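Local atomic coordinates of ESX-1 secretion system protein EccA1 (Mycobacterium tuberculosis, PDB entry 4F3V), a protein that probably acts as an ATPase that helps power export of virulence factors by the ESX-1 type VII secretion system, its N-terminal TPR domain forming this chain. Residues 7-12 with 70-76; 18-22 with 47-51; 37-43 with 59-64; 121-126 with 140-145. All blocks are in the same frame, centred on the assembly; numbering follows the deposited sequence.

Contact 1: 7-12 with 70-76; sequences LASLFE and LSGSVQI
Phe11, on helix 2-17, packs against Leu70 and Ser71 of helix 69-72 and against Val74 and Ile76 in the segment that follows, where a Schellman motif with Gln75, at positive phi, as its C-prime residue ends the helix. Ile76 N bonds to Ser71 O and Gln75 N to Gly72 O.

The apolar contacts centre on the Phe11 ring. With CG anti to the backbone N (chi1 -171°), the ring reaches across to the other segment: CD1 lies 3.6 Å from CD2 of Leu70, CE2 lies 3.5 Å from CB of Ser71, and Ile76 CD1 sits at the ring edge. One face has Ser71 N above it, offset toward the rim. Val74 CG2 meets Phe11 CD2 obliquely, while Val74 CG1 lies 3.7 Å from Ala8 CB, and CD1 of Leu70 rests near the backbone of Leu7 and Ala8.

No direct hydrogen bond joins the segments. Ser71 OG bonds instead to Asp41 of helix 40-48, which also touches Phe11. Ser73 OG turns back to Leu70 O at 2.6 Å, in the carbonyl plane and on a lone pair. A water bridges the segments, donating to Glu12 OE2 (3.0 Å) and Val74 O (2.7 Å).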
loop_
_atom_site.group_PDB
_atom_site.type_symbol
_atom_site.label_atom_id
_atom_site.label_comp_id
_atom_site.label_asym_id
_atom_site.label_seq_id
_atom_site.Cartn_x
_atom_site.Cartn_y
_atom_site.Cartn_z
ATOM N N LEU A 7 -29.624 -13.774 3.988
ATOM C CA LEU A 7 -28.310 -13.128 3.892
ATOM C C LEU A 7 -28.167 -11.982 4.896
ATOM O O LEU A 7 -27.101 -11.797 5.482
ATOM C CB LEU A 7 -28.049 -12.619 2.460
ATOM C CG LEU A 7 -28.026 -13.662 1.337
ATOM C CD1 LEU A 7 -27.521 -13.001 0.042
ATOM C CD2 LEU A 7 -27.203 -14.882 1.699
ATOM N N ALA A 8 -29.241 -11.222 5.069
ATOM C CA ALA A 8 -29.316 -10.174 6.096
ATOM C C ALA A 8 -28.973 -10.729 7.476
ATOM O O ALA A 8 -28.139 -10.195 8.195
ATOM C CB ALA A 8 -30.725 -9.574 6.150
ATOM N N SER A 9 -29.680 -11.789 7.837
ATOM C CA SER A 9 -29.531 -12.339 9.148
ATOM C C SER A 9 -28.107 -12.982 9.296
ATOM O O SER A 9 -27.498 -12.874 10.337
ATOM C CB SER A 9 -30.713 -13.260 9.459
ATOM O OG SER A 9 -30.490 -14.546 8.976
ATOM N N LEU A 10 -27.559 -13.587 8.237
ATOM C CA LEU A 10 -26.177 -14.097 8.275
ATOM C C LEU A 10 -25.174 -12.952 8.469
ATOM O O LEU A 10 -24.224 -13.080 9.243
ATOM C CB LEU A 10 -25.818 -14.859 6.990
ATOM C CG LEU A 10 -26.416 -16.254 6.758
ATOM C CD1 LEU A 10 -26.041 -16.693 5.343
ATOM C CD2 LEU A 10 -25.960 -17.266 7.770
ATOM N N PHE A 11 -25.410 -11.823 7.806
ATOM C CA PHE A 11 -24.531 -10.676 7.960
ATOM C C PHE A 11 -24.546 -10.104 9.376
ATOM O O PHE A 11 -23.502 -9.836 9.983
ATOM C CB PHE A 11 -24.909 -9.554 6.952
ATOM C CG PHE A 11 -23.909 -8.451 6.922
ATOM C CD1 PHE A 11 -22.817 -8.537 6.129
ATOM C CD2 PHE A 11 -24.027 -7.374 7.788
ATOM C CE1 PHE A 11 -21.858 -7.525 6.137
ATOM C CE2 PHE A 11 -23.080 -6.365 7.818
ATOM C CZ PHE A 11 -21.988 -6.445 6.995
ATOM N N GLU A 12 -25.749 -9.880 9.896
ATOM C CA GLU A 12 -25.916 -9.396 11.238
ATOM C C GLU A 12 -25.218 -10.337 12.245
ATOM O O GLU A 12 -24.467 -9.894 13.118
ATOM C CB GLU A 12 -27.393 -9.293 11.477
ATOM C CG GLU A 12 -27.792 -8.820 12.824
ATOM C CD GLU A 12 -29.257 -8.650 12.872
ATOM O OE1 GLU A 12 -29.993 -9.371 12.142
ATOM O OE2 GLU A 12 -29.654 -7.770 13.616
ATOM N N LEU A 70 -25.980 -4.452 1.892
ATOM C CA LEU A 70 -26.258 -5.590 2.768
ATOM C C LEU A 70 -26.223 -5.206 4.243
ATOM O O LEU A 70 -27.156 -5.506 4.975
ATOM C CB LEU A 70 -25.254 -6.744 2.491
ATOM C CG LEU A 70 -25.412 -8.011 3.334
ATOM C CD1 LEU A 70 -26.859 -8.520 3.237
ATOM C CD2 LEU A 70 -24.382 -9.050 2.875
ATOM N N SER A 71 -25.145 -4.530 4.676
ATOM C CA SER A 71 -25.048 -4.050 6.032
ATOM C C SER A 71 -26.232 -3.114 6.334
ATOM O O SER A 71 -26.862 -3.186 7.387
ATOM C CB SER A 71 -23.718 -3.325 6.247
ATOM O OG SER A 71 -23.558 -2.273 5.340
ATOM N N GLY A 72 -26.561 -2.260 5.366
ATOM C CA GLY A 72 -27.701 -1.343 5.497
ATOM C C GLY A 72 -29.046 -2.015 5.721
ATOM O O GLY A 72 -29.889 -1.501 6.436
ATOM N N SER A 73 -29.233 -3.204 5.148
ATOM C CA SER A 73 -30.488 -3.929 5.299
ATOM C C SER A 73 -30.681 -4.432 6.755
ATOM O O SER A 73 -31.763 -4.837 7.135
ATOM C CB SER A 73 -30.564 -5.076 4.298
ATOM O OG SER A 73 -29.712 -6.132 4.677
ATOM N N VAL A 74 -29.615 -4.419 7.558
ATOM C CA VAL A 74 -29.717 -4.729 8.979
ATOM C C VAL A 74 -29.239 -3.554 9.841
ATOM O O VAL A 74 -28.846 -3.730 10.998
ATOM C CB VAL A 74 -28.977 -6.043 9.324
ATOM C CG1 VAL A 74 -29.789 -7.235 8.822
ATOM C CG2 VAL A 74 -27.547 -6.064 8.791
ATOM N N GLN A 75 -29.278 -2.361 9.264
ATOM C CA GLN A 75 -28.973 -1.107 9.957
ATOM C C GLN A 75 -27.579 -1.054 10.568
ATOM O O GLN A 75 -27.389 -0.475 11.631
ATOM C CB GLN A 75 -30.064 -0.794 11.016
ATOM C CG GLN A 75 -31.476 -0.749 10.440
ATOM C CD GLN A 75 -32.118 -2.141 10.284
ATOM O OE1 GLN A 75 -32.051 -2.967 11.196
ATOM N NE2 GLN A 75 -32.806 -2.369 9.160
ATOM N N ILE A 76 -26.591 -1.644 9.898
ATOM C CA ILE A 76 -25.205 -1.608 10.403
ATOM C C ILE A 76 -24.391 -0.699 9.503
ATOM O O ILE A 76 -24.445 -0.814 8.268
ATOM C CB ILE A 76 -24.591 -3.018 10.433
ATOM C CG1 ILE A 76 -25.297 -3.884 11.499
ATOM C CG2 ILE A 76 -23.060 -2.976 10.660
ATOM C CD1 ILE A 76 -24.866 -5.343 11.498
HETATM O O HOH W 1 -28.640 -4.920 13.429
#

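Contact 2: 18-22 with 47-51; sequences LPMSE and IRCGD
Arg48, on the last turn of helix 40-48, reaches Glu22 at the start of helix 22-35, so the contact joins the turn between helices 2-17 and 22-35 to a helix C-terminus closed by a Schellman motif. Gly50, at positive phi, is the C-prime residue there, with Gly50 N bonded to Ile47 O.

The Arg48 side chain can be followed outward. Beyond CB, CG comes within 4.0 Å of CD2 of Leu18. The chain bends at chi2 (67°), which swings CD, and with it the far end, toward the other segment. From CD the chain passes to NE, which donates to the carbonyl O of Leu81, giving the guanidinium a second support outside this contact. Beyond CZ, NH1 bonds to Glu22 OE2 at 2.8 Å in a salt bridge with an N-H...O angle of 156°. The oxygen lies in the guanidinium plane but is met from above its own carboxylate plane, the two groups being turned 77° apart. Over the centre of one guanidinium face sits Leu18 CD2, which also packs 3.7 Å from Cys49 SG.

Finally, NH2 donates to a water 3.0 Å away, and that same water gives its hydrogens to Glu22 OE2 and, at 2.8 Å, to Leu18 O.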
loop_
_atom_site.group_PDB
_atom_site.type_symbol
_atom_site.label_atom_id
_atom_site.label_comp_id
_atom_site.label_asym_id
_atom_site.label_seq_id
_atom_site.Cartn_x
_atom_site.Cartn_y
_atom_site.Cartn_z
ATOM N N LEU A 18 -17.956 -11.108 15.580
ATOM C CA LEU A 18 -16.571 -10.628 15.377
ATOM C C LEU A 18 -15.724 -10.545 16.648
ATOM O O LEU A 18 -14.586 -10.982 16.638
ATOM C CB LEU A 18 -16.530 -9.279 14.660
ATOM C CG LEU A 18 -16.697 -9.292 13.149
ATOM C CD1 LEU A 18 -16.845 -7.869 12.671
ATOM C CD2 LEU A 18 -15.564 -10.005 12.447
ATOM N N PRO A 19 -16.269 -9.987 17.744
ATOM C CA PRO A 19 -15.479 -10.014 18.980
ATOM C C PRO A 19 -15.276 -11.416 19.574
ATOM O O PRO A 19 -14.362 -11.591 20.348
ATOM C CB PRO A 19 -16.275 -9.131 19.954
ATOM C CG PRO A 19 -17.452 -8.601 19.217
ATOM C CD PRO A 19 -17.548 -9.270 17.886
ATOM N N MET A 20 -16.134 -12.386 19.247
ATOM C CA MET A 20 -16.081 -13.745 19.832
ATOM C C MET A 20 -15.156 -14.642 19.010
ATOM O O MET A 20 -14.309 -15.334 19.560
ATOM C CB MET A 20 -17.481 -14.403 19.890
ATOM C CG MET A 20 -18.520 -13.722 20.813
ATOM S SD MET A 20 -20.178 -14.460 21.128
ATOM C CE MET A 20 -21.072 -14.036 19.629
ATOM N N SER A 21 -15.318 -14.624 17.687
ATOM C CA SER A 21 -14.582 -15.542 16.830
ATOM C C SER A 21 -14.589 -15.084 15.382
ATOM O O SER A 21 -15.588 -15.211 14.680
ATOM C CB SER A 21 -15.214 -16.930 16.919
ATOM O OG SER A 21 -14.667 -17.784 15.942
ATOM N N GLU A 22 -13.460 -14.566 14.931
ATOM C CA GLU A 22 -13.277 -14.194 13.550
ATOM C C GLU A 22 -13.455 -15.381 12.620
ATOM O O GLU A 22 -13.992 -15.222 11.529
ATOM C CB GLU A 22 -11.914 -13.525 13.348
ATOM C CG GLU A 22 -11.867 -12.154 14.012
ATOM C CD GLU A 22 -10.573 -11.406 13.781
ATOM O OE1 GLU A 22 -9.721 -11.907 13.032
ATOM O OE2 GLU A 22 -10.411 -10.306 14.351
ATOM N N ILE A 47 -12.415 -9.736 4.553
ATOM C CA ILE A 47 -11.159 -8.999 4.747
ATOM C C ILE A 47 -10.944 -8.704 6.234
ATOM O O ILE A 47 -9.871 -8.920 6.775
ATOM C CB ILE A 47 -11.134 -7.671 3.943
ATOM C CG1 ILE A 47 -11.104 -7.964 2.437
ATOM C CG2 ILE A 47 -9.925 -6.840 4.355
ATOM C CD1 ILE A 47 -11.184 -6.735 1.529
ATOM N N ARG A 48 -11.998 -8.227 6.894
ATOM C CA ARG A 48 -11.916 -7.965 8.319
ATOM C C ARG A 48 -11.504 -9.222 9.114
ATOM O O ARG A 48 -10.842 -9.101 10.149
ATOM C CB ARG A 48 -13.255 -7.442 8.816
ATOM C CG ARG A 48 -13.433 -7.421 10.316
ATOM C CD ARG A 48 -12.517 -6.423 10.973
ATOM N NE ARG A 48 -12.807 -6.364 12.404
ATOM C CZ ARG A 48 -12.411 -7.262 13.301
ATOM N NH1 ARG A 48 -11.692 -8.316 12.949
ATOM N NH2 ARG A 48 -12.750 -7.099 14.567
ATOM N N CYS A 49 -11.923 -10.400 8.649
ATOM C CA CYS A 49 -11.626 -11.660 9.358
ATOM C C CYS A 49 -10.275 -12.242 8.977
ATOM O O CYS A 49 -9.970 -13.355 9.354
ATOM C CB CYS A 49 -12.718 -12.703 9.110
ATOM S SG CYS A 49 -14.348 -12.225 9.730
ATOM N N GLY A 50 -9.468 -11.503 8.224
ATOM C CA GLY A 50 -8.113 -11.934 7.887
ATOM C C GLY A 50 -7.997 -12.620 6.542
ATOM O O GLY A 50 -6.964 -13.187 6.222
ATOM N N ASP A 51 -9.047 -12.559 5.731
ATOM C CA ASP A 51 -8.979 -13.079 4.373
ATOM C C ASP A 51 -8.496 -11.965 3.448
ATOM O O ASP A 51 -9.286 -11.168 2.988
ATOM C CB ASP A 51 -10.368 -13.564 3.914
ATOM C CG ASP A 51 -10.380 -14.029 2.477
ATOM O OD1 ASP A 51 -9.280 -14.240 1.899
ATOM O OD2 ASP A 51 -11.486 -14.186 1.920
HETATM O O HOH W 2 -12.208 -9.554 16.208
#

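Contact 3: 37-43 with 59-64; sequences ESACDAW and RAWYSR
The indole of Trp43 has CB of Arg59 over one face, 3.5 Å from the centroid of the five-membered ring and 14° off its normal, a CH-pi contact. The Arg59 side chain then runs alongside the indole, and its CD reaches CZ2 of Trp43 at 3.6 Å. At the indole edge, NE1 donates to the carbonyl O of Glu37 at 2.8 Å; the donor stands above that carbonyl plane, yet the oxygen lies close to the ring plane.

The Arg59 guanidinium has Glu37 OE1 over one face, with the carboxylate and guanidinium planes stacked 12° apart. Glu37 OE1 is 4.1 Å from Arg59 NH1, beyond a salt bridge, and no N-H points at it. At the guanidinium edge a water accepts from NH1 and donates to Glu37 O.

Nearer the backbones, Ser63 OG (chi1 64°) packs 3.3 Å from CB of Cys40 while donating to Arg59 O. Ser63 N reaches the same oxygen from the opposite face of its plane.

These contacts join the N-terminal end of helix 40-48 to the C-terminal end of helix 54-62. An inverse gamma turn centred on Ala39 leads into helix 40-48, and the NE1 bond to Glu37 O ties this lead-in segment to the indole, while the charges of Glu37 and Arg59 probably attract without direct bonding.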
loop_
_atom_site.group_PDB
_atom_site.type_symbol
_atom_site.label_atom_id
_atom_site.label_comp_id
_atom_site.label_asym_id
_atom_site.label_seq_id
_atom_site.Cartn_x
_atom_site.Cartn_y
_atom_site.Cartn_z
ATOM N N GLU A 37 -22.331 -13.435 -5.071
ATOM C CA GLU A 37 -20.991 -12.969 -5.365
ATOM C C GLU A 37 -20.867 -11.441 -5.434
ATOM O O GLU A 37 -19.769 -10.912 -5.394
ATOM C CB GLU A 37 -20.458 -13.643 -6.626
ATOM C CG GLU A 37 -21.040 -13.179 -7.920
ATOM C CD GLU A 37 -20.360 -13.852 -9.094
ATOM O OE1 GLU A 37 -19.422 -14.663 -8.885
ATOM O OE2 GLU A 37 -20.764 -13.560 -10.230
ATOM N N SER A 38 -21.998 -10.747 -5.541
ATOM C CA SER A 38 -22.025 -9.290 -5.600
ATOM C C SER A 38 -22.172 -8.594 -4.247
ATOM O O SER A 38 -22.273 -7.388 -4.203
ATOM C CB SER A 38 -23.191 -8.906 -6.495
ATOM O OG SER A 38 -22.895 -9.348 -7.801
ATOM N N ALA A 39 -22.169 -9.362 -3.150
ATOM C CA ALA A 39 -22.380 -8.812 -1.817
ATOM C C ALA A 39 -21.080 -8.182 -1.306
ATOM O O ALA A 39 -20.361 -8.761 -0.488
ATOM C CB ALA A 39 -22.879 -9.880 -0.839
ATOM N N CYS A 40 -20.809 -6.996 -1.804
ATOM C CA CYS A 40 -19.648 -6.196 -1.432
ATOM C C CYS A 40 -19.360 -6.179 0.076
ATOM O O CYS A 40 -18.257 -6.500 0.497
ATOM C CB CYS A 40 -19.856 -4.776 -1.931
ATOM S SG CYS A 40 -18.433 -3.690 -1.673
ATOM N N ASP A 41 -20.374 -5.884 0.887
ATOM C CA ASP A 41 -20.189 -5.805 2.351
ATOM C C ASP A 41 -19.667 -7.106 2.981
ATOM O O ASP A 41 -18.906 -7.062 3.939
ATOM C CB ASP A 41 -21.486 -5.362 3.057
ATOM C CG ASP A 41 -21.918 -3.967 2.652
ATOM O OD1 ASP A 41 -21.128 -3.258 1.971
ATOM O OD2 ASP A 41 -23.028 -3.566 3.039
ATOM N N ALA A 42 -20.069 -8.245 2.436
ATOM C CA ALA A 42 -19.573 -9.533 2.921
ATOM C C ALA A 42 -18.130 -9.829 2.482
ATOM O O ALA A 42 -17.377 -10.461 3.220
ATOM C CB ALA A 42 -20.536 -10.661 2.521
ATOM N N TRP A 43 -17.743 -9.404 1.282
ATOM C CA TRP A 43 -16.338 -9.463 0.886
ATOM C C TRP A 43 -15.479 -8.641 1.810
ATOM O O TRP A 43 -14.419 -9.106 2.237
ATOM C CB TRP A 43 -16.114 -9.038 -0.561
ATOM C CG TRP A 43 -16.709 -9.980 -1.575
ATOM C CD1 TRP A 43 -17.830 -9.762 -2.359
ATOM C CD2 TRP A 43 -16.255 -11.322 -1.922
ATOM N NE1 TRP A 43 -18.087 -10.842 -3.149
ATOM C CE2 TRP A 43 -17.175 -11.818 -2.922
ATOM C CE3 TRP A 43 -15.224 -12.140 -1.493
ATOM C CZ2 TRP A 43 -17.047 -13.076 -3.479
ATOM C CZ3 TRP A 43 -15.102 -13.400 -2.058
ATOM C CH2 TRP A 43 -15.995 -13.859 -3.037
ATOM N N ARG A 59 -13.076 -8.816 -5.624
ATOM C CA ARG A 59 -14.518 -8.927 -5.609
ATOM C C ARG A 59 -15.144 -7.750 -4.912
ATOM O O ARG A 59 -16.232 -7.322 -5.297
ATOM C CB ARG A 59 -14.963 -10.249 -4.991
ATOM C CG ARG A 59 -14.650 -11.408 -5.902
ATOM C CD ARG A 59 -15.900 -11.767 -6.677
ATOM N NE ARG A 59 -15.568 -12.545 -7.856
ATOM C CZ ARG A 59 -16.083 -12.363 -9.077
ATOM N NH1 ARG A 59 -16.988 -11.412 -9.350
ATOM N NH2 ARG A 59 -15.674 -13.148 -10.054
ATOM N N ALA A 60 -14.491 -7.260 -3.852
ATOM C CA ALA A 60 -14.995 -6.099 -3.137
ATOM C C ALA A 60 -15.000 -4.912 -4.102
ATOM O O ALA A 60 -15.994 -4.181 -4.212
ATOM C CB ALA A 60 -14.158 -5.807 -1.898
ATOM N N TRP A 61 -13.922 -4.771 -4.862
ATOM C CA TRP A 61 -13.822 -3.714 -5.854
ATOM C C TRP A 61 -14.828 -3.846 -6.982
ATOM O O TRP A 61 -15.489 -2.868 -7.379
ATOM C CB TRP A 61 -12.410 -3.680 -6.406
ATOM C CG TRP A 61 -12.274 -2.883 -7.667
ATOM C CD1 TRP A 61 -12.068 -3.364 -8.958
ATOM C CD2 TRP A 61 -12.390 -1.451 -7.809
ATOM N NE1 TRP A 61 -12.033 -2.335 -9.854
ATOM C CE2 TRP A 61 -12.205 -1.160 -9.225
ATOM C CE3 TRP A 61 -12.615 -0.422 -6.940
ATOM C CZ2 TRP A 61 -12.258 0.124 -9.729
ATOM C CZ3 TRP A 61 -12.662 0.888 -7.460
ATOM C CH2 TRP A 61 -12.475 1.145 -8.823
ATOM N N TYR A 62 -14.941 -5.048 -7.531
ATOM C CA TYR A 62 -15.847 -5.323 -8.647
ATOM C C TYR A 62 -17.316 -5.049 -8.277
ATOM O O TYR A 62 -18.083 -4.578 -9.107
ATOM C CB TYR A 62 -15.667 -6.781 -9.098
ATOM C CG TYR A 62 -16.376 -7.151 -10.379
ATOM C CD1 TYR A 62 -15.736 -7.039 -11.620
ATOM C CD2 TYR A 62 -17.680 -7.649 -10.356
ATOM C CE1 TYR A 62 -16.399 -7.385 -12.806
ATOM C CE2 TYR A 62 -18.343 -8.013 -11.517
ATOM C CZ TYR A 62 -17.710 -7.877 -12.744
ATOM O OH TYR A 62 -18.387 -8.222 -13.916
ATOM N N SER A 63 -17.680 -5.335 -7.027
ATOM C CA SER A 63 -19.041 -5.111 -6.532
ATOM C C SER A 63 -19.215 -3.787 -5.748
ATOM O O SER A 63 -20.197 -3.614 -4.993
ATOM C CB SER A 63 -19.464 -6.320 -5.660
ATOM O OG SER A 63 -18.670 -6.437 -4.511
ATOM N N ARG A 64 -18.293 -2.850 -5.945
ATOM C CA ARG A 64 -18.284 -1.605 -5.187
ATOM C C ARG A 64 -19.595 -0.771 -5.238
ATOM O O ARG A 64 -19.900 -0.033 -4.299
ATOM C CB ARG A 64 -17.121 -0.721 -5.650
ATOM C CG ARG A 64 -17.223 -0.240 -7.084
ATOM C CD ARG A 64 -15.929 0.406 -7.547
ATOM N NE ARG A 64 -15.994 0.808 -8.942
ATOM C CZ ARG A 64 -15.770 0.019 -9.989
ATOM N NH1 ARG A 64 -15.505 -1.274 -9.842
ATOM N NH2 ARG A 64 -15.812 0.540 -11.198
HETATM O O HOH W 3 -18.562 -9.440 -7.623
#

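Contact 4: 121-126 with 140-145; sequences AMEALE and MKAVVY
Leu125 and Met122 of helix 118-125 pack against helix 134-147 in an antiparallel helix pair of this TPR-clan domain. The short axes run at 171° and approach to 10.5 Å, so side chains rather than backbones fill the interface.

Its buried apolar part involves Ala121, Leu125, Met140 and Val144. Leu125 crosses Met140 at about a right angle, its CD2 lying 3.6 Å from CB of Met140; its other methyl, CD1, faces CG of Lys141 and CG2 of Val144. The same Val144 methyl meets CB of Ala121 at 3.9 Å, while CG1 turns to the sulfur of Met122. Helix 101-115 backs this layer, with Ala109 on Leu125 and Met106 and Ala110 on Met140.

Sulfur and aromatic groups meet at the other flank. The Met122 chain is bent at chi2 and chi3, which folds SD and CE toward helix 134-147. SD stands 4.9 Å from the centroid of the Tyr145 ring, 20° off the ring normal, a distant Met-aromatic contact above the face. CE lies 3.8 Å from Tyr145 OH and 3.6 Å from CE of Lys141. Trp269 touches both Met122 and Val144.

The charged interaction uses the extended Lys141 chain, whose aliphatic part passes Met122 before its amine reaches the carboxylate of Glu126. There, Lys141 NZ forms a salt bridge with Glu126 OE2 at 3.0 Å, directed to the anti lone pair, away from the other carboxylate oxygen.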
loop_
_atom_site.group_PDB
_atom_site.type_symbol
_atom_site.label_atom_id
_atom_site.label_comp_id
_atom_site.label_asym_id
_atom_site.label_seq_id
_atom_site.Cartn_x
_atom_site.Cartn_y
_atom_site.Cartn_z
ATOM N N ALA A 121 -4.467 -1.312 -11.868
ATOM C CA ALA A 121 -4.372 -0.492 -10.646
ATOM C C ALA A 121 -4.685 0.966 -10.986
ATOM O O ALA A 121 -5.496 1.592 -10.316
ATOM C CB ALA A 121 -2.992 -0.608 -9.983
ATOM N N MET A 122 -4.040 1.484 -12.028
ATOM C CA MET A 122 -4.225 2.892 -12.456
ATOM C C MET A 122 -5.640 3.166 -12.913
ATOM O O MET A 122 -6.227 4.185 -12.576
ATOM C CB MET A 122 -3.274 3.247 -13.613
ATOM C CG MET A 122 -1.813 3.323 -13.211
ATOM S SD MET A 122 -1.419 4.458 -11.864
ATOM C CE MET A 122 -1.838 5.939 -12.754
ATOM N N GLU A 123 -6.194 2.235 -13.681
ATOM C CA GLU A 123 -7.559 2.370 -14.142
ATOM C C GLU A 123 -8.548 2.457 -12.966
ATOM O O GLU A 123 -9.462 3.239 -13.021
ATOM C CB GLU A 123 -7.908 1.218 -15.072
ATOM C CG GLU A 123 -9.298 1.282 -15.641
ATOM C CD GLU A 123 -9.604 0.123 -16.590
ATOM O OE1 GLU A 123 -8.668 -0.435 -17.230
ATOM O OE2 GLU A 123 -10.788 -0.225 -16.694
ATOM N N ALA A 124 -8.354 1.641 -11.924
ATOM C CA ALA A 124 -9.213 1.702 -10.735
ATOM C C ALA A 124 -9.055 3.057 -10.062
ATOM O O ALA A 124 -10.036 3.660 -9.662
ATOM C CB ALA A 124 -8.890 0.572 -9.749
ATOM N N LEU A 125 -7.830 3.559 -9.986
ATOM C CA LEU A 125 -7.580 4.862 -9.343
ATOM C C LEU A 125 -8.280 6.018 -10.066
ATOM O O LEU A 125 -8.718 6.969 -9.427
ATOM C CB LEU A 125 -6.070 5.140 -9.201
ATOM C CG LEU A 125 -5.335 4.267 -8.152
ATOM C CD1 LEU A 125 -3.828 4.542 -8.207
ATOM C CD2 LEU A 125 -5.840 4.465 -6.722
ATOM N N GLU A 126 -8.382 5.925 -11.388
ATOM C CA GLU A 126 -8.942 6.977 -12.215
ATOM C C GLU A 126 -10.418 6.756 -12.593
ATOM O O GLU A 126 -10.957 7.514 -13.377
ATOM C CB GLU A 126 -8.077 7.115 -13.485
ATOM C CG GLU A 126 -6.633 7.481 -13.161
ATOM C CD GLU A 126 -5.742 7.596 -14.387
ATOM O OE1 GLU A 126 -6.179 7.223 -15.498
ATOM O OE2 GLU A 126 -4.590 8.073 -14.224
ATOM N N MET A 140 -1.444 6.774 -3.793
ATOM C CA MET A 140 -1.590 5.455 -4.427
ATOM C C MET A 140 -0.860 5.343 -5.771
ATOM O O MET A 140 -0.289 4.299 -6.089
ATOM C CB MET A 140 -3.047 5.061 -4.607
ATOM C CG MET A 140 -3.816 4.914 -3.307
ATOM S SD MET A 140 -2.977 3.994 -2.001
ATOM C CE MET A 140 -2.540 2.429 -2.767
ATOM N N LYS A 141 -0.837 6.413 -6.546
ATOM C CA LYS A 141 -0.045 6.406 -7.773
ATOM C C LYS A 141 1.451 6.228 -7.490
ATOM O O LYS A 141 2.132 5.521 -8.215
ATOM C CB LYS A 141 -0.318 7.640 -8.617
ATOM C CG LYS A 141 -1.707 7.620 -9.232
ATOM C CD LYS A 141 -1.890 8.765 -10.225
ATOM C CE LYS A 141 -3.245 8.722 -10.911
ATOM N NZ LYS A 141 -3.315 9.712 -12.047
ATOM N N ALA A 142 1.941 6.868 -6.433
ATOM C CA ALA A 142 3.311 6.717 -5.964
ATOM C C ALA A 142 3.596 5.251 -5.598
ATOM O O ALA A 142 4.663 4.709 -5.914
ATOM C CB ALA A 142 3.563 7.645 -4.776
ATOM N N VAL A 143 2.604 4.590 -5.005
ATOM C CA VAL A 143 2.689 3.164 -4.717
ATOM C C VAL A 143 2.777 2.321 -6.003
ATOM O O VAL A 143 3.630 1.453 -6.120
ATOM C CB VAL A 143 1.504 2.661 -3.834
ATOM C CG1 VAL A 143 1.440 1.150 -3.846
ATOM C CG2 VAL A 143 1.599 3.200 -2.396
ATOM N N VAL A 144 1.891 2.588 -6.965
ATOM C CA VAL A 144 1.846 1.842 -8.205
ATOM C C VAL A 144 3.117 2.060 -9.040
ATOM O O VAL A 144 3.761 1.086 -9.510
ATOM C CB VAL A 144 0.587 2.194 -9.028
ATOM C CG1 VAL A 144 0.561 1.463 -10.392
ATOM C CG2 VAL A 144 -0.663 1.904 -8.214
ATOM N N TYR A 145 3.487 3.327 -9.218
ATOM C CA TYR A 145 4.684 3.672 -9.982
ATOM C C TYR A 145 5.944 3.098 -9.286
ATOM O O TYR A 145 6.857 2.604 -9.954
ATOM C CB TYR A 145 4.807 5.206 -10.159
ATOM C CG TYR A 145 3.861 5.823 -11.188
ATOM C CD1 TYR A 145 3.689 5.260 -12.463
ATOM C CD2 TYR A 145 3.198 7.008 -10.915
ATOM C CE1 TYR A 145 2.828 5.821 -13.394
ATOM C CE2 TYR A 145 2.363 7.596 -11.844
ATOM C CZ TYR A 145 2.195 7.016 -13.085
ATOM O OH TYR A 145 1.347 7.626 -13.950
#

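Contacts 1, 2 and 3 lie on the same side of the chain's centre, their centres 14 to 17 Å apart, whereas contact 4 follows later in sequence and sits about 20 Å from contact 3 and 32 Å from contact 1, centre to centre. Contacts 2 and 3 are nested within the loop closed by contact 1; they alternate along the chain and share helix 40-48. Asp41 on that helix joins contact 3 to contact 1 by a probable hydrogen bond to Ser71. Trp61 of helix 54-62 packs on Ala124, linking contacts 3 and 4. Contact 1 thus closes a long loop over neighbouring helices, and contact 4 pairs helices 118-125 and 134-147 farther along the domain.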